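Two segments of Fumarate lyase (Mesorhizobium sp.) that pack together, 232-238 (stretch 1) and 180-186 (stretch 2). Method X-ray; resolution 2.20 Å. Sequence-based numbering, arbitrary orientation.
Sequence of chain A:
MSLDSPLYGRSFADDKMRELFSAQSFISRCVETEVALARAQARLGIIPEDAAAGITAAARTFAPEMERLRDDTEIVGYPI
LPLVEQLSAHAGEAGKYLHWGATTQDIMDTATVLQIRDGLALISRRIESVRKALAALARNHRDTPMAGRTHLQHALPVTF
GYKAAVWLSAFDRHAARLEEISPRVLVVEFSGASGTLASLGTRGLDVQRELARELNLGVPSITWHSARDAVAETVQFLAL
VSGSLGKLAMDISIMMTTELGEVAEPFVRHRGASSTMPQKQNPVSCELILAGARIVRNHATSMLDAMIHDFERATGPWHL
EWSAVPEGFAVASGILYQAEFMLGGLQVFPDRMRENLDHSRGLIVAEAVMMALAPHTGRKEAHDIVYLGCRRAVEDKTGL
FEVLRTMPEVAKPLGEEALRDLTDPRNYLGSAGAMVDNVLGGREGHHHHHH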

# COMPACT_ATOMS: atom_id res chain seq x y z
N ALA A 232 0.59 -15.57 4.63
CA ALA A 232 -0.02 -14.26 4.42
C ALA A 232 -1.08 -13.88 5.48
O ALA A 232 -1.06 -12.75 5.98
CB ALA A 232 -0.60 -14.15 3.01
N GLU A 233 -1.95 -14.84 5.86
CA GLU A 233 -3.01 -14.53 6.82
C GLU A 233 -2.45 -14.24 8.19
O GLU A 233 -3.01 -13.45 8.94
CB GLU A 233 -4.11 -15.60 6.90
CG GLU A 233 -3.76 -16.79 7.71
CD GLU A 233 -4.92 -17.78 7.79
OE1 GLU A 233 -4.69 -19.02 7.55
OE2 GLU A 233 -6.05 -17.31 8.08
N THR A 234 -1.29 -14.83 8.49
CA THR A 234 -0.65 -14.57 9.77
C THR A 234 -0.18 -13.13 9.88
O THR A 234 -0.38 -12.47 10.90
CB THR A 234 0.52 -15.54 10.01
OG1 THR A 234 -0.01 -16.85 9.97
CG2 THR A 234 1.16 -15.31 11.38
N VAL A 235 0.45 -12.63 8.82
CA VAL A 235 0.90 -11.23 8.85
C VAL A 235 -0.28 -10.23 8.74
O VAL A 235 -0.24 -9.14 9.33
CB VAL A 235 1.92 -10.99 7.76
CG1 VAL A 235 2.43 -9.53 7.76
CG2 VAL A 235 3.07 -12.02 7.92
N GLN A 236 -1.29 -10.58 7.97
CA GLN A 236 -2.52 -9.81 7.92
C GLN A 236 -3.11 -9.66 9.31
O GLN A 236 -3.53 -8.57 9.66
CB GLN A 236 -3.56 -10.43 6.99
CG GLN A 236 -3.28 -10.31 5.50
CD GLN A 236 -4.58 -10.50 4.66
OE1 GLN A 236 -4.97 -9.61 3.90
NE2 GLN A 236 -5.26 -11.64 4.85
N PHE A 237 -3.10 -10.76 10.09
CA PHE A 237 -3.56 -10.77 11.45
C PHE A 237 -2.70 -9.81 12.30
O PHE A 237 -3.23 -9.05 13.09
CB PHE A 237 -3.56 -12.20 12.03
CG PHE A 237 -3.69 -12.23 13.59
CD1 PHE A 237 -4.92 -11.99 14.20
CD2 PHE A 237 -2.57 -12.39 14.39
CE1 PHE A 237 -5.04 -11.96 15.59
CE2 PHE A 237 -2.67 -12.37 15.79
CZ PHE A 237 -3.91 -12.16 16.38
N LEU A 238 -1.37 -9.87 12.17
CA LEU A 238 -0.50 -8.89 12.84
C LEU A 238 -0.88 -7.45 12.55
O LEU A 238 -0.88 -6.61 13.44
CB LEU A 238 1.00 -9.12 12.48
CG LEU A 238 1.52 -10.50 12.98
CD1 LEU A 238 2.93 -10.81 12.51
CD2 LEU A 238 1.37 -10.74 14.48
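Stretch 2, residues 180-186: EISPRVL

A buried carboxylate takes part in this helix contact, and it is met by a two-pronged salt bridge. Glu 233 reaches from stretch 1 to Arg 184 of stretch 2, where Arg 184 NE donates to Glu 233 OE1 at 2.9 Å with an N-H...O angle of 166°, and Arg 184 NH2 donates to Glu 233 OE2 at 3.0 Å with a more bent angle of 144°. Glu 233 OE1 lies at the edge of the guanidinium, near its plane, while OE2 stands off that plane, and the NH2 bond is the more bent of the two. Both oxygens also have hydrogen-bond partners elsewhere in the structure, so the buried charge is well satisfied.

The backbone that carries this pair is helical on each side. Residues 232-238 lie within a longer, regular helix. Stretch 2 is the last part of a helix, 180-185, kinked where the nitrogens of Pro 183 and Arg 184 lack bonds to the preceding turn; proline has no N-H to give, and Arg 184 N instead bonds to Ile 181 O at 2.9 Å. Val 185 N returns to the same oxygen, Ile 181 O, at 3.2 Å, and Leu 186 then leaves helical phi/psi.

The helices run roughly antiparallel, with 151° between their N-to-C directions, a signed crossing angle of -151° and a closest axial approach of 10.2 Å. In register, Thr 234 lies opposite Ile 181, their CA atoms 6.9 Å apart.

Ile 181 is the apolar hub. Pointing toward stretch 1, it touches three residues: its CD1 lies 3.6 Å from Phe 237 CB, its CG2 lies 3.7 Å from Thr 234 OG1, and its CG1 lies 3.6 Å from Glu 233 OE2. Glu 233 and Phe 237 are one helical turn apart, joined by the bond from Phe 237 N to Glu 233 O at 2.9 Å, so a single isoleucine can meet both. The Phe 237 ring is oblique to Ile 181 CD1, and the methyl packs most closely at the CB.

Thr 234, its CB directed sideways, touches both Ile 181 and Val 185 through OG1: Thr 234 OG1 comes within 3.6 Å of Val 185 CB, a van der Waals contact, while its hydrogen bond is made to a residue just outside the stretches.

The rule to read here is economy. With 281 Å² buried in all, Glu 233, Thr 234 and Phe 237 meet Ile 181, Arg 184 and Val 185, and the glutamate serves as both ion-pair partner and packing surface.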

# COMPACT_ATOMS: atom_id res chain seq x y z
N GLU A 180 -7.68 -19.52 15.79
CA GLU A 180 -8.15 -20.03 14.49
C GLU A 180 -7.04 -20.17 13.42
O GLU A 180 -7.00 -21.15 12.64
CB GLU A 180 -9.32 -19.15 13.97
CG GLU A 180 -10.62 -19.36 14.80
CD GLU A 180 -11.79 -18.40 14.47
OE1 GLU A 180 -11.57 -17.31 13.90
OE2 GLU A 180 -12.95 -18.77 14.80
N ILE A 181 -6.14 -19.18 13.38
CA ILE A 181 -5.07 -19.15 12.37
C ILE A 181 -3.99 -20.22 12.63
O ILE A 181 -3.46 -20.78 11.68
CB ILE A 181 -4.41 -17.75 12.32
CG1 ILE A 181 -5.33 -16.75 11.61
CG2 ILE A 181 -3.17 -17.79 11.54
CD1 ILE A 181 -5.29 -15.37 12.19
N SER A 182 -3.63 -20.44 13.91
CA SER A 182 -2.54 -21.36 14.30
C SER A 182 -2.55 -22.77 13.64
O SER A 182 -1.51 -23.21 13.20
CB SER A 182 -2.46 -21.52 15.82
OG SER A 182 -2.01 -20.33 16.46
N PRO A 183 -3.70 -23.50 13.61
CA PRO A 183 -3.58 -24.80 12.95
C PRO A 183 -3.41 -24.67 11.44
O PRO A 183 -3.05 -25.66 10.81
CB PRO A 183 -4.95 -25.50 13.22
CG PRO A 183 -5.62 -24.65 14.30
CD PRO A 183 -5.07 -23.26 14.12
N ARG A 184 -3.71 -23.52 10.84
CA ARG A 184 -3.51 -23.42 9.39
C ARG A 184 -2.02 -23.21 9.04
O ARG A 184 -1.47 -23.89 8.15
CB ARG A 184 -4.45 -22.42 8.68
CG ARG A 184 -5.89 -23.01 8.40
CD ARG A 184 -6.77 -22.01 7.66
NE ARG A 184 -6.85 -20.70 8.36
CZ ARG A 184 -7.85 -20.31 9.15
NH1 ARG A 184 -8.89 -21.11 9.39
NH2 ARG A 184 -7.82 -19.11 9.73
N VAL A 185 -1.38 -22.30 9.77
CA VAL A 185 -0.02 -21.94 9.46
C VAL A 185 0.97 -22.96 10.04
O VAL A 185 2.05 -23.13 9.47
CB VAL A 185 0.33 -20.45 9.88
CG1 VAL A 185 0.31 -20.28 11.40
CG2 VAL A 185 1.70 -20.03 9.32
N LEU A 186 0.61 -23.65 11.13
CA LEU A 186 1.61 -24.54 11.78
C LEU A 186 1.62 -25.96 11.21
O LEU A 186 1.23 -26.93 11.89
CB LEU A 186 1.51 -24.50 13.30
CG LEU A 186 1.69 -23.10 13.94
CD1 LEU A 186 1.38 -23.16 15.44
CD2 LEU A 186 3.09 -22.51 13.70